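Local coordinates for protein beta-catenin homolog sys-1 (Caenorhabditis elegans, PDB 3C2G) that acts as a Wnt-pathway transcription coregulator, a beta-catenin that directly binds the TCF factor POP-1 and activates or represses its target genes, at residues L300-C305 against D338-Y343; H255-I260 against Y295-L300. All blocks are in the same frame, centred on the assembly; numbering follows the deposited sequence.

Contact 1: L300-C305 against D338-Y343; sequences LIRAGC and DDEVIY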
loop_
_atom_site.group_PDB
_atom_site.type_symbol
_atom_site.label_atom_id
_atom_site.label_comp_id
_atom_site.label_asym_id
_atom_site.label_seq_id
_atom_site.Cartn_x
_atom_site.Cartn_y
_atom_site.Cartn_z
ATOM N N LEU A 300 7.434 4.358 -13.070
ATOM C CA LEU A 300 6.823 5.588 -12.634
ATOM C C LEU A 300 5.304 5.381 -12.518
ATOM O O LEU A 300 4.705 5.738 -11.507
ATOM C CB LEU A 300 7.190 6.724 -13.606
ATOM C CG LEU A 300 6.776 8.155 -13.270
ATOM C CD1 LEU A 300 7.432 9.124 -14.223
ATOM C CD2 LEU A 300 5.273 8.303 -13.383
ATOM N N ILE A 301 4.695 4.776 -13.534
ATOM C CA ILE A 301 3.260 4.506 -13.496
ATOM C C ILE A 301 2.886 3.566 -12.336
ATOM O O ILE A 301 1.948 3.852 -11.583
ATOM C CB ILE A 301 2.717 4.009 -14.874
ATOM C CG1 ILE A 301 2.847 5.134 -15.910
ATOM C CG2 ILE A 301 1.252 3.540 -14.754
ATOM C CD1 ILE A 301 2.863 4.670 -17.342
ATOM N N ARG A 302 3.623 2.469 -12.181
ATOM C CA ARG A 302 3.402 1.567 -11.040
ATOM C C ARG A 302 3.432 2.289 -9.700
ATOM O O ARG A 302 2.618 2.006 -8.819
ATOM C CB ARG A 302 4.409 0.409 -11.012
ATOM C CG ARG A 302 3.976 -0.815 -11.791
ATOM C CD ARG A 302 4.832 -2.033 -11.447
ATOM N NE ARG A 302 6.147 -1.967 -12.077
ATOM C CZ ARG A 302 6.402 -2.328 -13.336
ATOM N NH1 ARG A 302 5.430 -2.787 -14.117
ATOM N NH2 ARG A 302 7.639 -2.227 -13.824
ATOM N N ALA A 303 4.374 3.214 -9.543
ATOM C CA ALA A 303 4.576 3.849 -8.256
ATOM C C ALA A 303 3.505 4.895 -7.959
ATOM O O ALA A 303 3.098 5.052 -6.819
ATOM C CB ALA A 303 5.973 4.446 -8.153
ATOM N N GLY A 304 3.073 5.611 -8.986
ATOM C CA GLY A 304 1.988 6.583 -8.870
ATOM C C GLY A 304 0.666 5.931 -8.514
ATOM O O GLY A 304 -0.051 6.403 -7.617
ATOM N N CYS A 305 0.361 4.828 -9.191
ATOM C CA CYS A 305 -0.888 4.098 -8.971
ATOM C C CYS A 305 -0.956 3.442 -7.590
ATOM O O CYS A 305 -2.024 3.398 -6.972
ATOM C CB CYS A 305 -1.145 3.110 -10.115
ATOM S SG CYS A 305 -1.491 3.987 -11.714
ATOM N N ASP A 338 -0.011 -4.301 -17.434
ATOM C CA ASP A 338 0.474 -4.993 -16.238
ATOM C C ASP A 338 -0.452 -5.039 -15.019
ATOM O O ASP A 338 -1.088 -4.043 -14.632
ATOM C CB ASP A 338 1.962 -4.689 -15.955
ATOM C CG ASP A 338 2.201 -3.973 -14.664
ATOM O OD1 ASP A 338 2.099 -2.736 -14.635
ATOM O OD2 ASP A 338 2.554 -4.651 -13.686
ATOM N N ASP A 339 -0.535 -6.233 -14.440
ATOM C CA ASP A 339 -1.493 -6.541 -13.385
ATOM C C ASP A 339 -1.390 -5.674 -12.142
ATOM O O ASP A 339 -2.401 -5.448 -11.475
ATOM C CB ASP A 339 -1.421 -8.019 -13.008
ATOM C CG ASP A 339 -2.015 -8.925 -14.082
ATOM O OD1 ASP A 339 -2.828 -8.450 -14.915
ATOM O OD2 ASP A 339 -1.668 -10.128 -14.089
ATOM N N GLU A 340 -0.193 -5.181 -11.828
ATOM C CA GLU A 340 -0.033 -4.325 -10.657
ATOM C C GLU A 340 -0.788 -3.028 -10.862
ATOM O O GLU A 340 -1.397 -2.503 -9.940
ATOM C CB GLU A 340 1.446 -4.029 -10.374
ATOM C CG GLU A 340 2.219 -5.192 -9.764
ATOM C CD GLU A 340 1.656 -5.659 -8.421
ATOM O OE1 GLU A 340 1.230 -4.796 -7.609
ATOM O OE2 GLU A 340 1.647 -6.895 -8.181
ATOM N N VAL A 341 -0.742 -2.514 -12.083
ATOM C CA VAL A 341 -1.444 -1.296 -12.414
ATOM C C VAL A 341 -2.960 -1.548 -12.388
ATOM O O VAL A 341 -3.705 -0.737 -11.848
ATOM C CB VAL A 341 -0.952 -0.714 -13.770
ATOM C CG1 VAL A 341 -1.774 0.466 -14.183
ATOM C CG2 VAL A 341 0.500 -0.281 -13.655
ATOM N N ILE A 342 -3.402 -2.687 -12.932
ATOM C CA ILE A 342 -4.815 -3.046 -12.922
ATOM C C ILE A 342 -5.287 -3.181 -11.485
ATOM O O ILE A 342 -6.379 -2.723 -11.127
ATOM C CB ILE A 342 -5.108 -4.380 -13.668
ATOM C CG1 ILE A 342 -4.597 -4.361 -15.120
ATOM C CG2 ILE A 342 -6.583 -4.708 -13.625
ATOM C CD1 ILE A 342 -4.955 -3.138 -15.904
ATOM N N TYR A 343 -4.450 -3.799 -10.665
ATOM C CA TYR A 343 -4.770 -4.004 -9.271
ATOM C C TYR A 343 -4.963 -2.682 -8.562
ATOM O O TYR A 343 -5.969 -2.503 -7.882
ATOM C CB TYR A 343 -3.682 -4.806 -8.583
ATOM C CG TYR A 343 -3.813 -4.826 -7.085
ATOM C CD1 TYR A 343 -4.858 -5.547 -6.466
ATOM C CD2 TYR A 343 -2.891 -4.145 -6.271
ATOM C CE1 TYR A 343 -4.985 -5.579 -5.083
ATOM C CE2 TYR A 343 -3.004 -4.174 -4.874
ATOM C CZ TYR A 343 -4.053 -4.885 -4.283
ATOM O OH TYR A 343 -4.181 -4.924 -2.902
HETATM O O HOH W 1 0.802 -0.168 -9.076
#

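Contact 2: H255-I260 against Y295-L300; sequences HLIQVI and YPNNDL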
loop_
_atom_site.group_PDB
_atom_site.type_symbol
_atom_site.label_atom_id
_atom_site.label_comp_id
_atom_site.label_asym_id
_atom_site.label_seq_id
_atom_site.Cartn_x
_atom_site.Cartn_y
_atom_site.Cartn_z
ATOM N N HIS A 255 17.371 10.535 -14.001
ATOM C CA HIS A 255 17.495 11.040 -12.649
ATOM C C HIS A 255 16.173 11.653 -12.193
ATOM O O HIS A 255 15.768 11.493 -11.047
ATOM C CB HIS A 255 18.637 12.058 -12.557
ATOM C CG HIS A 255 18.643 12.827 -11.276
ATOM N ND1 HIS A 255 18.157 14.115 -11.179
ATOM C CD2 HIS A 255 19.029 12.473 -10.028
ATOM C CE1 HIS A 255 18.258 14.526 -9.926
ATOM N NE2 HIS A 255 18.788 13.552 -9.209
ATOM N N LEU A 256 15.516 12.370 -13.098
ATOM C CA LEU A 256 14.244 13.006 -12.786
ATOM C C LEU A 256 13.124 11.986 -12.594
ATOM O O LEU A 256 12.304 12.149 -11.709
ATOM C CB LEU A 256 13.887 14.048 -13.834
ATOM C CG LEU A 256 14.715 15.344 -13.807
ATOM C CD1 LEU A 256 14.354 16.231 -14.977
ATOM C CD2 LEU A 256 14.589 16.132 -12.491
ATOM N N ILE A 257 13.118 10.922 -13.393
ATOM C CA ILE A 257 12.121 9.876 -13.247
ATOM C C ILE A 257 12.265 9.285 -11.867
ATOM O O ILE A 257 11.280 9.111 -11.133
ATOM C CB ILE A 257 12.272 8.782 -14.329
ATOM C CG1 ILE A 257 11.676 9.270 -15.659
ATOM C CG2 ILE A 257 11.606 7.455 -13.894
ATOM C CD1 ILE A 257 12.028 8.392 -16.858
ATOM N N GLN A 258 13.514 8.995 -11.514
ATOM C CA GLN A 258 13.855 8.411 -10.216
ATOM C C GLN A 258 13.478 9.367 -9.078
ATOM O O GLN A 258 12.988 8.928 -8.045
ATOM C CB GLN A 258 15.340 8.021 -10.187
ATOM C CG GLN A 258 15.657 6.687 -9.481
ATOM C CD GLN A 258 14.940 5.451 -10.076
ATOM O OE1 GLN A 258 14.795 5.307 -11.301
ATOM N NE2 GLN A 258 14.501 4.550 -9.195
ATOM N N VAL A 259 13.678 10.666 -9.275
ATOM C CA VAL A 259 13.230 11.653 -8.303
ATOM C C VAL A 259 11.703 11.577 -8.074
ATOM O O VAL A 259 11.231 11.669 -6.940
ATOM C CB VAL A 259 13.624 13.086 -8.715
ATOM C CG1 VAL A 259 12.810 14.123 -7.923
ATOM C CG2 VAL A 259 15.108 13.313 -8.507
ATOM N N ILE A 260 10.939 11.393 -9.150
ATOM C CA ILE A 260 9.484 11.276 -9.046
ATOM C C ILE A 260 9.066 9.997 -8.295
ATOM O O ILE A 260 8.164 10.019 -7.452
ATOM C CB ILE A 260 8.844 11.314 -10.446
ATOM C CG1 ILE A 260 8.962 12.708 -11.041
ATOM C CG2 ILE A 260 7.386 10.825 -10.408
ATOM C CD1 ILE A 260 8.938 12.693 -12.549
ATOM N N TYR A 295 3.334 10.254 -18.095
ATOM C CA TYR A 295 4.633 9.958 -18.692
ATOM C C TYR A 295 4.811 8.459 -18.952
ATOM O O TYR A 295 4.675 7.654 -18.046
ATOM C CB TYR A 295 5.812 10.510 -17.886
ATOM C CG TYR A 295 7.098 10.396 -18.683
ATOM C CD1 TYR A 295 7.435 11.369 -19.627
ATOM C CD2 TYR A 295 7.943 9.287 -18.545
ATOM C CE1 TYR A 295 8.577 11.266 -20.390
ATOM C CE2 TYR A 295 9.092 9.164 -19.318
ATOM C CZ TYR A 295 9.398 10.164 -20.243
ATOM O OH TYR A 295 10.531 10.079 -21.022
ATOM N N PRO A 296 5.148 8.084 -20.196
ATOM C CA PRO A 296 5.238 6.657 -20.500
ATOM C C PRO A 296 6.482 5.998 -19.922
ATOM O O PRO A 296 7.474 5.808 -20.615
ATOM C CB PRO A 296 5.236 6.614 -22.033
ATOM C CG PRO A 296 5.797 7.962 -22.452
ATOM C CD PRO A 296 5.455 8.944 -21.360
ATOM N N ASN A 297 6.404 5.647 -18.645
ATOM C CA ASN A 297 7.412 4.851 -17.975
ATOM C C ASN A 297 6.731 3.995 -16.904
ATOM O O ASN A 297 6.080 4.521 -15.982
ATOM C CB ASN A 297 8.476 5.755 -17.351
ATOM C CG ASN A 297 9.481 4.981 -16.530
ATOM O OD1 ASN A 297 9.203 4.575 -15.401
ATOM N ND2 ASN A 297 10.655 4.758 -17.099
ATOM N N ASN A 298 6.892 2.682 -17.022
ATOM C CA ASN A 298 6.146 1.739 -16.207
ATOM C C ASN A 298 6.476 1.724 -14.722
ATOM O O ASN A 298 5.592 1.481 -13.897
ATOM C CB ASN A 298 6.212 0.333 -16.822
ATOM C CG ASN A 298 5.508 0.271 -18.164
ATOM O OD1 ASN A 298 4.883 1.250 -18.591
ATOM N ND2 ASN A 298 5.600 -0.867 -18.839
ATOM N N ASP A 299 7.727 1.983 -14.365
ATOM C CA ASP A 299 8.084 2.055 -12.952
ATOM C C ASP A 299 7.404 3.259 -12.336
ATOM O O ASP A 299 6.865 3.193 -11.240
ATOM C CB ASP A 299 9.605 2.140 -12.761
ATOM C CG ASP A 299 10.303 0.794 -12.977
ATOM O OD1 ASP A 299 9.660 -0.263 -12.759
ATOM O OD2 ASP A 299 11.499 0.790 -13.357
ATOM N N LEU A 300 7.434 4.358 -13.070
ATOM C CA LEU A 300 6.823 5.588 -12.634
ATOM C C LEU A 300 5.304 5.381 -12.518
ATOM O O LEU A 300 4.705 5.738 -11.507
ATOM C CB LEU A 300 7.190 6.724 -13.606
ATOM C CG LEU A 300 6.776 8.155 -13.270
ATOM C CD1 LEU A 300 7.432 9.124 -14.223
ATOM C CD2 LEU A 300 5.273 8.303 -13.383
HETATM O O HOH W 2 13.016 3.114 -12.967
#

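Contact 1: L300-C305 against D338-Y343
Arg302 and Asp338 make the charged part of this contact, a long salt bridge in which Arg302 NH1 lies almost equally far from the two carboxylate oxygens, 3.4 Å from Asp338 OD1 and 3.5 Å from Asp338 OD2. The carboxylate sits at the edge of the guanidinium, near its plane, but the two flat groups are turned 89° apart. The bend of the arginine chain at chi3 (-76°) turns NE back from a straight course, and NH2 at the other end of the guanidinium pairs with Asp299, so the group is shared between two acids. Asp338 also has a second task: as N-cap of helix 339-352 it takes a weak bond from Glu340 N on OD2, which thus faces both partners. The nearest approach of Glu340 is its CB, 4.1 Å from Arg302 CD, while its own carboxylate turns off to Arg393.

The apolar part centres on Val341. Its CG2 meets two side chains, Ile301 CG2 at 4.0 Å and Arg302 CG on the aliphatic stem of the arginine; its other methyl, CG1, anti to the backbone N and beside the carbonyl carbon, lies 4.3 Å from Cys305 SG. His336, in the loop before helix 339-352, touches both Ile301 and Val341.

A water joins the backbones, donating to Arg302 O at 2.8 Å and weakly to Glu340 O. The segment axes run nearly parallel, 24° apart and 9.2 Å at closest approach. Such side-by-side packing of like-directed helices from successive parts of the chain is characteristic of the armadillo superhelix, here in a beta-catenin.

Contact 2: H255-I260 against Y295-L300
Ile257 reaches into the loop ahead of helix 298-311 and touches Tyr295 and Asn297 there, and more loosely Leu300 in the first turn of the helix. Its CD1 lies 3.9 Å from Tyr295 CE2, approaching the ring obliquely with the two side chains crossing at about a right angle. Equally close to CD1 is Asn297 ND2, where isoleucine and asparagine meet tip to tip; Ile257 CG2 adds a second touch, 4.0 Å from Asn297 OD1. CG1 stands anti to the carbonyl carbon (chi1 -78°) and CG2 anti to the backbone N, and the extended chi2 (168°) carries CD1 outward. One turn on, Ile260 CG2 packs 4.0 Å from Leu300 CG, and Leu300 CD1 lies loosely beside Ile257 CG1, at 4.5 Å.

The next shell fixes these partners. Asn297 is the N-cap of helix 298-311, its OD1 accepting from Leu300 N at 2.9 Å in the carbonyl plane, with a C=O...N angle of 153°. Tyr295 is tied through its hydroxyl to Gln242 O, and its ring is flanked by Pro296, whose CD stands 3.4 Å above the plane near the rim. Ser235 and Val292 close round Ile260, and Phe264 and Val292 round Leu300. At the more open side a water donates to both Gln258 OE1 and Asp299 OD2, the latter at 2.8 Å.

The contact is mainly apolar, yet Ile257 also packs on the amide whose OD1 caps the helix. One residue, Asn297, thus sets both the helix start and part of the surface offered to Ile257.

Overall arrangement
Helix 298-311 joins the two contacts, whose centres are about 12 Å apart: contact 2 packs its first turn and preceding loop against helix 251-270, and contact 1 packs the following turn against helix 339-352. Leu300 belongs to both ranges, but of the two partner segments it touches 255-260 and not 338-343, and Ile301 CD1 lies 3.6 Å from Tyr295 O where the contacts touch. A polar link runs from the water on Asp299 through its salt bridge to Arg302. Contact 1 lies nearer the middle of the chain, its centre about 11 Å from the chain centre against about 19 Å for contact 2, and its Tyr343 packs on an aromatic side chain of the bound POP-1 peptide.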